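Long-range contacts in porin (Acinetobacter baumannii AB307-0294, PDB 5DL7), which probably acts as an outer-membrane porin of the OprD family, a beta-barrel that lets small solutes, perhaps vanillate, cross the outer membrane: residues P132-S137 / P294-T299; L212-A217 / Q226-N231; D245-N250 / H266-F271; G283-F288 / P302-F307; Y312-E317 / F363-L368. All coordinates share one frame; numbering follows the deposited sequence.

Contact 1: residues P132-S137 / P294-T299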
# COMPACT_ATOMS: atom_id res chain seq x y z
N PRO A 132 6.40 2.62 7.38
CA PRO A 132 5.02 2.80 7.87
C PRO A 132 4.49 4.20 7.97
O PRO A 132 3.31 4.45 7.93
CB PRO A 132 5.08 2.18 9.32
CG PRO A 132 6.35 1.44 9.32
CD PRO A 132 7.32 1.91 8.27
N THR A 133 5.42 5.20 8.04
CA THR A 133 5.05 6.61 8.01
C THR A 133 4.91 7.18 6.56
O THR A 133 4.43 8.27 6.46
CB THR A 133 6.13 7.40 8.73
OG1 THR A 133 7.39 7.01 8.29
CG2 THR A 133 5.94 7.08 10.29
N ILE A 134 5.37 6.43 5.56
CA ILE A 134 5.39 6.89 4.14
C ILE A 134 5.62 5.64 3.32
O ILE A 134 6.73 5.20 3.12
CB ILE A 134 6.35 8.07 3.90
CG1 ILE A 134 6.29 8.54 2.38
CG2 ILE A 134 7.76 7.82 4.38
CD1 ILE A 134 6.98 9.78 2.06
N PHE A 135 4.52 5.14 2.81
CA PHE A 135 4.60 3.90 2.04
C PHE A 135 3.94 4.09 0.68
O PHE A 135 2.76 4.30 0.53
CB PHE A 135 3.82 2.78 2.82
CG PHE A 135 4.20 1.40 2.34
CD1 PHE A 135 3.54 0.88 1.22
CD2 PHE A 135 5.14 0.65 2.90
CE1 PHE A 135 3.81 -0.39 0.72
CE2 PHE A 135 5.50 -0.61 2.32
CZ PHE A 135 4.83 -1.06 1.24
N SER A 136 4.81 4.02 -0.35
CA SER A 136 4.28 4.21 -1.72
C SER A 136 3.19 3.16 -2.03
O SER A 136 3.41 1.96 -1.92
CB SER A 136 5.40 3.96 -2.67
OG SER A 136 4.96 3.61 -4.02
N SER A 137 2.08 3.64 -2.44
CA SER A 137 1.02 2.70 -2.86
C SER A 137 1.41 1.90 -4.11
O SER A 137 1.69 2.44 -5.17
CB SER A 137 -0.30 3.43 -3.16
OG SER A 137 -1.28 2.52 -3.59
N PRO A 294 -4.57 9.49 10.73
CA PRO A 294 -4.06 10.18 9.50
C PRO A 294 -2.92 9.45 8.85
O PRO A 294 -2.14 8.75 9.49
CB PRO A 294 -3.53 11.55 9.98
CG PRO A 294 -2.98 11.18 11.39
CD PRO A 294 -3.88 10.07 11.92
N PHE A 295 -2.80 9.67 7.52
CA PHE A 295 -1.68 9.16 6.73
C PHE A 295 -1.60 9.94 5.41
O PHE A 295 -2.57 10.67 5.14
CB PHE A 295 -1.74 7.61 6.54
CG PHE A 295 -3.11 7.07 6.14
CD1 PHE A 295 -3.43 6.98 4.77
CD2 PHE A 295 -4.02 6.61 7.12
CE1 PHE A 295 -4.64 6.50 4.40
CE2 PHE A 295 -5.26 6.19 6.78
CZ PHE A 295 -5.60 6.16 5.40
N LEU A 296 -0.58 9.74 4.68
CA LEU A 296 -0.37 10.55 3.45
C LEU A 296 -1.43 10.29 2.42
O LEU A 296 -1.98 9.19 2.30
CB LEU A 296 1.06 10.36 2.94
CG LEU A 296 2.09 10.97 3.84
CD1 LEU A 296 3.49 10.43 3.49
CD2 LEU A 296 2.20 12.48 3.70
N SER A 297 -1.66 11.28 1.60
CA SER A 297 -2.60 11.18 0.46
C SER A 297 -2.16 10.09 -0.51
O SER A 297 -0.94 9.84 -0.75
CB SER A 297 -2.70 12.56 -0.27
OG SER A 297 -1.41 12.93 -0.80
N GLY A 298 -3.15 9.60 -1.24
CA GLY A 298 -2.93 8.73 -2.41
C GLY A 298 -2.60 7.26 -2.18
O GLY A 298 -2.10 6.53 -3.07
N THR A 299 -2.80 6.87 -0.91
CA THR A 299 -2.31 5.53 -0.46
C THR A 299 -3.33 4.90 0.58
O THR A 299 -4.30 5.55 0.89
CB THR A 299 -0.85 5.58 0.04
OG1 THR A 299 -0.28 4.16 0.06
CG2 THR A 299 -0.77 6.27 1.25
O HOH W 1 1.65 8.01 5.64
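Thr-299 and Leu-296 reach from the long loop between strands 278-288 and 318-327 to residues 132-137, inside the OprD-type beta-barrel. A segment carrying the short strand 134-135 meets a loop without regular structure, and few polar atoms join them. The side chain of Thr-299 carries the polar end. Its CB lies 3.9 Å from Ser-137 CB. OG1 is anti to the backbone N (chi1 -162°), and from there it donates a hydrogen bond to Phe-135 O at 3.1 Å. The donor sits nearly along the C=O axis, at 167°. The same OG1 also packs on Ser-137 CB at 3.3 Å. The other branch, CG2, lies farther off, 4.1 Å from Phe-135 O. Ser-137 OG turns to other partners, among them Glu-300 and Arg-172. At the other end the contact is apolar. Leu-296 CD1 rests against the CB, CG1 and CD1 of Ile-134, and the two side chains cross obliquely. Tyr-223 and Leu-219 of the barrel wall also touch Leu-296. Beside the apolar pair a water joins the backbones. It donates to Thr-133 O at 2.9 Å and accepts from Leu-296 N at 3.0 Å.

Contact 2: residues L212-A217 / Q226-N231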
# COMPACT_ATOMS: atom_id res chain seq x y z
N LEU A 212 12.19 -5.38 14.66
CA LEU A 212 11.60 -4.30 15.54
C LEU A 212 11.83 -2.98 14.81
O LEU A 212 12.90 -2.80 14.24
CB LEU A 212 12.34 -4.22 16.86
CG LEU A 212 12.47 -5.45 17.67
CD1 LEU A 212 13.16 -5.16 19.02
CD2 LEU A 212 11.26 -6.29 17.89
N ARG A 213 10.85 -2.05 14.70
CA ARG A 213 10.92 -0.89 13.92
C ARG A 213 10.34 0.28 14.77
O ARG A 213 9.36 0.13 15.54
CB ARG A 213 10.10 -1.01 12.68
CG ARG A 213 10.58 -2.17 11.78
CD ARG A 213 9.94 -2.11 10.43
NE ARG A 213 8.53 -2.48 10.61
CZ ARG A 213 7.54 -2.27 9.70
NH1 ARG A 213 7.82 -1.66 8.57
NH2 ARG A 213 6.26 -2.73 9.83
N ALA A 214 10.91 1.46 14.51
CA ALA A 214 10.50 2.70 15.20
C ALA A 214 10.79 3.82 14.20
O ALA A 214 11.87 3.96 13.71
CB ALA A 214 11.19 2.92 16.51
N TYR A 215 9.79 4.70 14.04
CA TYR A 215 9.98 5.86 13.18
C TYR A 215 9.19 7.05 13.76
O TYR A 215 8.15 6.90 14.43
CB TYR A 215 9.43 5.65 11.73
CG TYR A 215 10.17 4.56 10.99
CD1 TYR A 215 11.33 4.79 10.34
CD2 TYR A 215 9.60 3.27 11.06
CE1 TYR A 215 12.08 3.71 9.80
CE2 TYR A 215 10.32 2.21 10.49
CZ TYR A 215 11.50 2.45 9.91
OH TYR A 215 12.14 1.36 9.35
N HIS A 216 9.67 8.21 13.47
CA HIS A 216 9.02 9.50 13.70
C HIS A 216 8.83 10.25 12.36
O HIS A 216 9.68 10.19 11.52
CB HIS A 216 9.81 10.41 14.70
CG HIS A 216 9.35 11.85 14.71
ND1 HIS A 216 8.19 12.24 15.34
CD2 HIS A 216 9.81 12.93 14.06
CE1 HIS A 216 7.99 13.52 15.11
NE2 HIS A 216 8.99 13.99 14.41
N ALA A 217 7.73 10.94 12.23
CA ALA A 217 7.39 11.67 10.99
C ALA A 217 6.66 13.00 11.36
O ALA A 217 5.96 13.12 12.37
CB ALA A 217 6.48 10.93 10.08
N GLN A 226 4.29 9.04 15.34
CA GLN A 226 5.31 8.00 15.62
C GLN A 226 4.80 6.61 15.40
O GLN A 226 3.52 6.34 15.45
CB GLN A 226 5.66 8.10 17.07
CG GLN A 226 6.39 9.36 17.50
CD GLN A 226 5.43 10.56 17.69
OE1 GLN A 226 4.35 10.42 18.26
NE2 GLN A 226 5.82 11.64 17.11
N PHE A 227 5.66 5.72 15.04
CA PHE A 227 5.32 4.31 14.80
C PHE A 227 6.23 3.46 15.67
O PHE A 227 7.46 3.69 15.67
CB PHE A 227 5.63 3.93 13.34
CG PHE A 227 5.49 2.44 13.02
CD1 PHE A 227 4.22 1.94 12.81
CD2 PHE A 227 6.58 1.64 13.13
CE1 PHE A 227 4.08 0.60 12.54
CE2 PHE A 227 6.45 0.25 12.83
CZ PHE A 227 5.20 -0.24 12.58
N LEU A 228 5.67 2.42 16.26
CA LEU A 228 6.48 1.35 16.84
C LEU A 228 5.88 0.04 16.34
O LEU A 228 4.63 -0.06 16.27
CB LEU A 228 6.33 1.29 18.37
CG LEU A 228 6.93 2.52 19.05
CD1 LEU A 228 6.56 2.32 20.58
CD2 LEU A 228 8.45 2.53 18.91
N GLY A 229 6.70 -0.92 16.05
CA GLY A 229 6.12 -2.21 15.52
C GLY A 229 7.10 -3.34 15.62
O GLY A 229 8.32 -3.13 15.74
N PHE A 230 6.57 -4.56 15.50
CA PHE A 230 7.46 -5.71 15.34
C PHE A 230 6.75 -6.70 14.45
O PHE A 230 5.54 -6.70 14.32
CB PHE A 230 7.84 -6.31 16.65
CG PHE A 230 6.75 -6.96 17.43
CD1 PHE A 230 6.36 -8.27 17.15
CD2 PHE A 230 6.09 -6.31 18.40
CE1 PHE A 230 5.32 -8.86 17.84
CE2 PHE A 230 5.05 -6.91 19.14
CZ PHE A 230 4.69 -8.22 18.89
N ASN A 231 7.55 -7.55 13.85
CA ASN A 231 7.02 -8.70 13.10
C ASN A 231 7.95 -9.89 13.14
O ASN A 231 9.15 -9.73 13.24
CB ASN A 231 6.70 -8.28 11.66
CG ASN A 231 7.90 -7.92 10.82
OD1 ASN A 231 8.47 -6.84 10.95
ND2 ASN A 231 8.31 -8.85 9.89
O HOH W 2 7.79 -4.52 12.26
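Gln-226 NE2 donates to His-216 ND1 at 3.0 Å. The bond is nearly straight, 160° at the hydrogen, and lies in the ring plane. Ring and amide are 6° apart. His-216 NE2 bonds to Tyr-199 OH and Gln-226 OE1 to Asn-250, so both flat groups are fixed from two ends. Four backbone hydrogen bonds pair Arg-213 with Gly-229 and Tyr-215 with Phe-227 in an antiparallel hairpin of the barrel. A water accepts from Arg-213 NE and donates to Asn-231 OD1, 2.7 Å from each. Asn-231 OD1 also accepts from Arg-211 NE. On the face that carries Arg-213, Tyr-215 and Phe-227, the Arg-213 chain bends at chi3. Phe-227 CE2 lies over one face of its guanidinium, and the two planes are 71° apart. Tyr-215 CD2 meets Phe-227 CD2 at 4.0 Å. Pro-132 packs on all three. The other face carries Leu-212 CD2 on Phe-230 CB at 3.6 Å and Ala-214 CB on Leu-228 CD2 at 3.7 Å. With ND1 accepting this bond, His-216 is probably not protonated there.

Contact 3: residues D245-N250 / H266-F271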
# COMPACT_ATOMS: atom_id res chain seq x y z
N ASP A 245 2.62 -9.73 13.31
CA ASP A 245 2.89 -8.42 12.77
C ASP A 245 2.06 -7.47 13.58
O ASP A 245 0.80 -7.56 13.52
CB ASP A 245 2.42 -8.37 11.35
CG ASP A 245 2.80 -7.01 10.57
OD1 ASP A 245 3.13 -6.02 11.15
OD2 ASP A 245 3.08 -7.17 9.34
N VAL A 246 2.72 -6.56 14.28
CA VAL A 246 2.04 -5.66 15.20
C VAL A 246 2.49 -4.26 14.89
O VAL A 246 3.67 -4.01 14.70
CB VAL A 246 2.31 -6.01 16.70
CG1 VAL A 246 1.84 -4.97 17.67
CG2 VAL A 246 1.77 -7.38 17.08
N ARG A 247 1.52 -3.35 14.86
CA ARG A 247 1.79 -1.93 14.45
C ARG A 247 1.08 -0.99 15.36
O ARG A 247 -0.14 -1.15 15.60
CB ARG A 247 1.36 -1.69 13.00
CG ARG A 247 2.10 -2.59 12.04
CD ARG A 247 1.69 -2.29 10.58
NE ARG A 247 2.13 -3.46 9.73
CZ ARG A 247 1.92 -3.63 8.46
NH1 ARG A 247 1.27 -2.77 7.77
NH2 ARG A 247 2.35 -4.75 7.86
N PHE A 248 1.82 -0.01 15.88
CA PHE A 248 1.24 1.02 16.71
C PHE A 248 1.60 2.38 16.19
O PHE A 248 2.79 2.67 15.85
CB PHE A 248 1.90 0.94 18.08
CG PHE A 248 1.52 2.05 18.99
CD1 PHE A 248 0.21 2.19 19.45
CD2 PHE A 248 2.43 3.02 19.36
CE1 PHE A 248 -0.06 3.27 20.39
CE2 PHE A 248 2.08 4.13 20.24
CZ PHE A 248 0.85 4.21 20.70
N PHE A 249 0.57 3.23 16.04
CA PHE A 249 0.71 4.65 15.61
C PHE A 249 0.25 5.58 16.66
O PHE A 249 -0.79 5.32 17.29
CB PHE A 249 -0.07 4.87 14.24
CG PHE A 249 0.43 4.12 13.09
CD1 PHE A 249 -0.06 2.86 12.87
CD2 PHE A 249 1.29 4.68 12.24
CE1 PHE A 249 0.34 2.07 11.80
CE2 PHE A 249 1.71 3.92 11.09
CZ PHE A 249 1.22 2.63 10.91
N ASN A 250 0.95 6.67 16.75
CA ASN A 250 0.59 7.81 17.63
C ASN A 250 0.68 9.06 16.80
O ASN A 250 1.70 9.38 16.22
CB ASN A 250 1.56 7.93 18.86
CG ASN A 250 1.20 9.03 19.82
OD1 ASN A 250 0.07 8.96 20.34
ND2 ASN A 250 2.04 10.02 20.01
N HIS A 266 -3.38 4.10 17.25
CA HIS A 266 -3.95 2.99 16.52
C HIS A 266 -3.09 1.72 16.73
O HIS A 266 -1.86 1.82 16.53
CB HIS A 266 -4.05 3.34 15.01
CG HIS A 266 -4.94 2.37 14.30
ND1 HIS A 266 -4.51 1.15 13.90
CD2 HIS A 266 -6.29 2.43 14.00
CE1 HIS A 266 -5.56 0.48 13.44
NE2 HIS A 266 -6.64 1.23 13.51
N ILE A 267 -3.74 0.65 17.15
CA ILE A 267 -2.96 -0.61 17.37
C ILE A 267 -3.55 -1.57 16.43
O ILE A 267 -4.77 -1.65 16.26
CB ILE A 267 -3.06 -0.99 18.88
CG1 ILE A 267 -2.27 -2.22 19.12
CG2 ILE A 267 -4.48 -1.33 19.15
CD1 ILE A 267 -0.79 -1.98 18.91
N SER A 268 -2.71 -2.39 15.79
CA SER A 268 -3.17 -3.49 14.94
C SER A 268 -2.23 -4.66 15.03
O SER A 268 -1.01 -4.48 15.25
CB SER A 268 -3.39 -3.02 13.53
OG SER A 268 -2.27 -2.48 12.85
N GLY A 269 -2.80 -5.85 14.94
CA GLY A 269 -1.93 -7.07 15.02
C GLY A 269 -2.59 -8.16 14.20
O GLY A 269 -3.82 -8.33 14.16
N LEU A 270 -1.78 -8.94 13.57
CA LEU A 270 -2.17 -10.17 12.90
C LEU A 270 -1.27 -11.28 13.43
O LEU A 270 0.00 -11.14 13.38
CB LEU A 270 -2.01 -10.05 11.39
CG LEU A 270 -2.55 -11.26 10.57
CD1 LEU A 270 -4.07 -11.35 10.52
CD2 LEU A 270 -2.01 -11.07 9.14
N PHE A 271 -1.87 -12.34 13.91
CA PHE A 271 -1.15 -13.45 14.52
C PHE A 271 -1.55 -14.74 13.86
O PHE A 271 -2.74 -15.04 13.71
CB PHE A 271 -1.44 -13.53 15.99
CG PHE A 271 -1.20 -12.24 16.71
CD1 PHE A 271 0.07 -11.90 17.10
CD2 PHE A 271 -2.23 -11.34 16.90
CE1 PHE A 271 0.31 -10.69 17.75
CE2 PHE A 271 -1.98 -10.10 17.56
CZ PHE A 271 -0.71 -9.82 18.01
O HOH W 3 -1.95 0.06 13.66
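Arg-247 and Ser-268 form the middle pair of an antiparallel hairpin in the barrel wall. The tight part is the backbone. Six N-H...O bonds join Asp-245 with Leu-270, Arg-247 with Ser-268, and Phe-249 with His-266. The shortest runs from Arg-247 N to Ser-268 O, 2.8 Å. On the face that bears Arg-247, a water donates to Arg-247 O at 2.9 Å. It also hydrogen-bonds His-266 ND1, lying in the ring plane, and Ser-268 OG at 2.7 Å. Ser-268 OG has a further partner in Val-304 N of the long loop. The other face is apolar. Val-246 CG2 packs on Phe-271 CZ at 3.6 Å; the looser part is Ile-267 CD1, 4.1 Å from Phe-248 CB. Back on the polar face, Arg-247, extended from CG to NE (chi3 -163°), grips Asp-245 side-on. NE reaches OD1 at 3.1 Å and NH2 reaches OD2 at 2.9 Å, both from above the carboxylate plane. NH1 goes to Pro-302 O. The paired charges probably hold Asp-245 ionised and fix the guanidinium beside the loop.

Contact 4: residues G283-F288 / P302-F307. With C8E ((hydroxyethyloxy)tri(ethyloxy)octane), chain L.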
# COMPACT_ATOMS: atom_id res chain seq x y z
N GLY A 283 -6.73 -11.46 13.41
CA GLY A 283 -6.36 -10.08 13.37
C GLY A 283 -7.24 -9.22 14.30
O GLY A 283 -8.44 -9.53 14.58
N TYR A 284 -6.70 -8.17 14.89
CA TYR A 284 -7.40 -7.21 15.70
C TYR A 284 -6.86 -5.84 15.44
O TYR A 284 -5.62 -5.66 15.30
CB TYR A 284 -7.29 -7.49 17.21
CG TYR A 284 -8.13 -6.59 18.01
CD1 TYR A 284 -9.51 -6.67 17.95
CD2 TYR A 284 -7.59 -5.62 18.67
CE1 TYR A 284 -10.35 -5.83 18.72
CE2 TYR A 284 -8.40 -4.79 19.48
CZ TYR A 284 -9.77 -4.86 19.39
OH TYR A 284 -10.60 -3.98 20.21
N MET A 285 -7.78 -4.85 15.36
CA MET A 285 -7.37 -3.46 15.34
C MET A 285 -8.24 -2.64 16.24
O MET A 285 -9.40 -2.93 16.39
CB MET A 285 -7.32 -2.82 13.93
CG MET A 285 -6.69 -3.68 12.85
SD MET A 285 -6.16 -2.80 11.39
CE MET A 285 -7.75 -2.32 10.68
N GLN A 286 -7.66 -1.58 16.75
CA GLN A 286 -8.47 -0.56 17.42
C GLN A 286 -7.90 0.83 17.38
O GLN A 286 -6.71 1.04 17.57
CB GLN A 286 -8.69 -0.97 18.90
CG GLN A 286 -9.57 -0.06 19.73
CD GLN A 286 -9.96 -0.63 21.10
OE1 GLN A 286 -9.74 -1.80 21.36
NE2 GLN A 286 -10.71 0.16 21.88
N SER A 287 -8.79 1.79 17.07
CA SER A 287 -8.49 3.15 17.18
C SER A 287 -8.86 3.77 18.48
O SER A 287 -9.98 3.54 18.99
CB SER A 287 -9.26 3.84 16.00
OG SER A 287 -8.93 5.19 15.92
N PHE A 288 -7.99 4.66 18.98
CA PHE A 288 -8.26 5.40 20.21
C PHE A 288 -8.05 6.89 19.98
O PHE A 288 -7.17 7.25 19.25
CB PHE A 288 -7.27 5.05 21.36
CG PHE A 288 -7.26 3.54 21.66
CD1 PHE A 288 -6.51 2.69 20.93
CD2 PHE A 288 -8.11 3.06 22.74
CE1 PHE A 288 -6.56 1.31 21.20
CE2 PHE A 288 -8.02 1.71 23.12
CZ PHE A 288 -7.24 0.87 22.32
N PRO A 302 -1.83 2.46 6.59
CA PRO A 302 -0.64 1.70 6.94
C PRO A 302 -0.75 0.61 7.99
O PRO A 302 0.22 -0.01 8.34
CB PRO A 302 0.38 2.76 7.34
CG PRO A 302 -0.49 3.70 8.08
CD PRO A 302 -1.73 3.83 7.16
N VAL A 303 -1.98 0.36 8.42
CA VAL A 303 -2.24 -0.63 9.48
C VAL A 303 -2.16 -2.04 8.95
O VAL A 303 -2.05 -2.29 7.78
CB VAL A 303 -3.65 -0.30 10.07
CG1 VAL A 303 -3.78 1.11 10.63
CG2 VAL A 303 -4.74 -0.62 9.09
N VAL A 304 -2.17 -2.99 9.89
CA VAL A 304 -1.83 -4.32 9.47
C VAL A 304 -2.78 -4.96 8.53
O VAL A 304 -2.43 -5.78 7.73
CB VAL A 304 -1.52 -5.23 10.71
CG1 VAL A 304 -2.70 -5.67 11.36
CG2 VAL A 304 -0.97 -6.60 10.23
N LEU A 305 -4.04 -4.71 8.76
CA LEU A 305 -5.13 -5.34 7.90
C LEU A 305 -5.29 -4.44 6.68
O LEU A 305 -5.67 -3.25 6.81
CB LEU A 305 -6.44 -5.58 8.71
CG LEU A 305 -6.29 -6.32 9.98
CD1 LEU A 305 -7.67 -6.52 10.59
CD2 LEU A 305 -5.63 -7.68 9.65
N ASP A 306 -4.92 -4.88 5.50
CA ASP A 306 -4.92 -4.05 4.26
C ASP A 306 -6.00 -4.57 3.29
O ASP A 306 -5.79 -5.22 2.30
CB ASP A 306 -3.59 -4.16 3.55
CG ASP A 306 -3.19 -5.62 3.20
OD1 ASP A 306 -3.63 -6.76 3.90
OD2 ASP A 306 -2.32 -5.74 2.20
N PHE A 307 -7.25 -4.31 3.64
CA PHE A 307 -8.44 -4.81 2.84
C PHE A 307 -8.78 -3.95 1.62
O PHE A 307 -8.33 -2.74 1.60
CB PHE A 307 -9.60 -4.86 3.82
CG PHE A 307 -9.68 -6.20 4.57
CD1 PHE A 307 -8.73 -6.55 5.50
CD2 PHE A 307 -10.65 -7.11 4.30
CE1 PHE A 307 -8.84 -7.76 6.23
CE2 PHE A 307 -10.73 -8.35 4.96
CZ PHE A 307 -9.80 -8.68 5.92
C11 C8E L . -3.51 6.35 25.42
O12 C8E L . -4.20 5.93 24.15
C13 C8E L . -4.99 4.78 24.36
C14 C8E L . -6.21 5.19 25.19
O15 C8E L . -6.85 6.44 24.71
C16 C8E L . -8.12 6.48 25.34
C17 C8E L . -8.88 7.65 24.76
O18 C8E L . -8.17 8.83 25.15
C19 C8E L . -8.88 10.01 24.70
C20 C8E L . -7.96 11.21 24.66
O21 C8E L . -7.10 11.28 23.47
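The long loop after strand 278-288 folds back over its own strand, where Met-285 meets Val-303 and Leu-305. No hydrogen bond crosses between the two segments. Met-285 supplies most of the contact. Its CG is anti to the carbonyl carbon (chi1 -43°) and lies 3.8 Å from Leu-305 CD1. SD comes next, 3.5 Å from Val-303 CG2. The chain then bends at chi3 (-69°), and CE lies 3.8 Å from the same CG2 and 4.0 Å from Leu-305 CB. Met-285 crosses Val-303 at about a right angle, while it and Leu-305 slide past each other in opposite directions. Leu-305 CD2 lies 4.5 Å from Gly-283 CA. The neighbouring strand 263-275 adds His-266, which touches both Met-285 and Val-303. At the far end of the strand, Phe-288 packs by CB on a bound detergent, 3.7 Å from C8E O15, and by its ring on C13. A long loop folded inward against the barrel wall, as here, is a familiar feature of porins.

Contact 5: residues Y312-E317 / F363-L368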
# COMPACT_ATOMS: atom_id res chain seq x y z
N TYR A 312 -10.68 0.63 7.14
CA TYR A 312 -10.91 0.06 8.51
C TYR A 312 -10.20 0.84 9.60
O TYR A 312 -10.01 0.32 10.69
CB TYR A 312 -10.59 -1.45 8.54
CG TYR A 312 -11.63 -2.30 7.91
CD1 TYR A 312 -11.56 -2.57 6.61
CD2 TYR A 312 -12.56 -2.92 8.64
CE1 TYR A 312 -12.56 -3.34 5.95
CE2 TYR A 312 -13.53 -3.71 8.08
CZ TYR A 312 -13.53 -3.93 6.74
OH TYR A 312 -14.52 -4.66 6.09
N SER A 313 -9.96 2.15 9.38
CA SER A 313 -9.13 3.00 10.24
C SER A 313 -9.89 4.20 10.83
O SER A 313 -9.23 5.24 11.17
CB SER A 313 -7.81 3.42 9.50
OG SER A 313 -7.07 2.22 9.06
N ASN A 314 -11.21 4.08 10.96
CA ASN A 314 -12.04 5.19 11.46
C ASN A 314 -11.86 5.41 12.93
O ASN A 314 -11.42 4.47 13.69
CB ASN A 314 -13.47 4.85 11.14
CG ASN A 314 -13.71 4.86 9.65
OD1 ASN A 314 -13.68 5.93 9.02
ND2 ASN A 314 -13.84 3.70 9.01
N LYS A 315 -12.26 6.59 13.38
CA LYS A 315 -12.33 6.97 14.80
C LYS A 315 -13.13 5.86 15.58
O LYS A 315 -14.25 5.44 15.21
CB LYS A 315 -12.98 8.33 14.97
CG LYS A 315 -12.93 8.74 16.44
CD LYS A 315 -13.90 9.59 17.06
CE LYS A 315 -13.79 9.87 18.54
NZ LYS A 315 -14.70 9.18 19.33
N ASP A 316 -12.51 5.35 16.62
CA ASP A 316 -13.02 4.35 17.54
C ASP A 316 -13.28 2.98 17.02
O ASP A 316 -13.77 2.11 17.75
CB ASP A 316 -14.23 4.85 18.25
CG ASP A 316 -13.83 6.00 19.30
OD1 ASP A 316 -12.71 6.28 19.68
OD2 ASP A 316 -14.85 6.36 19.87
N GLU A 317 -12.87 2.73 15.77
CA GLU A 317 -13.26 1.46 15.13
C GLU A 317 -12.44 0.31 15.75
O GLU A 317 -11.21 0.39 15.78
CB GLU A 317 -12.95 1.58 13.69
CG GLU A 317 -13.36 0.39 12.84
CD GLU A 317 -13.50 0.59 11.36
OE1 GLU A 317 -13.10 1.65 10.84
OE2 GLU A 317 -14.04 -0.39 10.70
N PHE A 363 -21.41 3.25 13.53
CA PHE A 363 -21.48 2.57 12.28
C PHE A 363 -20.62 1.26 12.31
O PHE A 363 -19.90 0.98 13.26
CB PHE A 363 -21.07 3.53 11.12
CG PHE A 363 -21.91 4.78 11.04
CD1 PHE A 363 -23.13 4.69 10.42
CD2 PHE A 363 -21.61 5.90 11.83
CE1 PHE A 363 -24.05 5.70 10.31
CE2 PHE A 363 -22.51 7.00 11.73
CZ PHE A 363 -23.67 6.87 11.02
N LYS A 364 -20.84 0.49 11.23
CA LYS A 364 -20.22 -0.82 11.12
C LYS A 364 -19.92 -1.10 9.68
O LYS A 364 -20.57 -0.57 8.71
CB LYS A 364 -21.04 -1.93 11.88
CG LYS A 364 -22.35 -2.17 11.32
CD LYS A 364 -23.18 -3.04 12.24
CE LYS A 364 -24.53 -3.12 11.49
NZ LYS A 364 -25.45 -3.93 12.20
N GLU A 365 -18.94 -2.01 9.45
CA GLU A 365 -18.59 -2.45 8.06
C GLU A 365 -17.99 -3.84 8.08
O GLU A 365 -17.44 -4.24 9.13
CB GLU A 365 -17.63 -1.46 7.36
CG GLU A 365 -16.34 -1.35 8.13
CD GLU A 365 -15.37 -0.26 7.61
OE1 GLU A 365 -15.41 0.04 6.41
OE2 GLU A 365 -14.35 0.13 8.31
N ASP A 366 -18.10 -4.55 6.99
CA ASP A 366 -17.48 -5.89 6.93
C ASP A 366 -17.07 -6.23 5.53
O ASP A 366 -17.62 -5.69 4.55
CB ASP A 366 -18.22 -6.98 7.65
CG ASP A 366 -19.50 -7.48 7.00
OD1 ASP A 366 -20.00 -6.89 6.02
OD2 ASP A 366 -20.07 -8.53 7.48
N SER A 367 -16.09 -7.10 5.43
CA SER A 367 -15.58 -7.58 4.12
C SER A 367 -15.29 -9.06 4.17
O SER A 367 -14.58 -9.50 5.10
CB SER A 367 -14.20 -6.94 3.88
OG SER A 367 -14.21 -5.55 3.64
N LEU A 368 -15.74 -9.73 3.15
CA LEU A 368 -15.31 -11.14 2.85
C LEU A 368 -14.51 -11.08 1.57
O LEU A 368 -15.04 -10.68 0.56
CB LEU A 368 -16.48 -12.14 2.76
CG LEU A 368 -16.08 -13.61 2.45
CD1 LEU A 368 -15.17 -14.14 3.65
CD2 LEU A 368 -17.40 -14.33 2.35
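Tyr-312 lies across Glu-365, and its hydroxyl reaches Ser-367. OH and Ser-367 OG share a hydrogen bond of 2.6 Å, with OG at the ring edge and in its plane. The Glu-365 CG stands between the backbone N and the carbonyl carbon (chi1 61°), and the chain is extended beyond it. The carboxylate stacks on the tyrosine ring, 25° from parallel. OE2 sits 3.5 Å above one ring face, offset toward the rim. Glu-365 OE1 is held by Tyr-393 and Ser-310. Glu-317 also carries an extended chain, and it crosses Glu-365 at about a right angle. Glu-317 OE2 and Glu-365 OE2 are 2.5 Å apart. At this distance one of the two acids probably holds a proton. Glu-317 OE1 accepts from Asn-314 N on its anti lone pair, and from Asn-314 ND2 on the syn side at 2.8 Å. Glu-317 N also bonds back to Asn-314 O, closing a type II turn from Asn-314 to Glu-317. The turn ends the long loop, just before strand 318-327. Ile-353 of strand 341-353 touches Asn-314, Glu-317 and Glu-365, and Tyr-393 of strand 384-395 touches Tyr-312 and Ser-367.

Overall arrangement
Contacts 2 and 3 are hairpins of the barrel wall. Backbone bonds dominate both, and they join through neighbouring strands 223-235 and 240-253. Contact 2 lies at the surface and contact 3 is partly buried. Contacts 1, 4 and 5 are buried and use the long loop 289-317. Contact 1 joins it to residues 132-137 by one hydroxyl, a water and an apolar pair. Contact 4 is apolar throughout, and contact 5 is mostly polar, with acids and hydroxyls. Contact 3 continues into contact 4 through strands 263-275 and 278-288. Pro-132 of contact 1 packs on contacts 2, 3 and 4. Met-285 CE of contact 4 meets Tyr-312 O of contact 5.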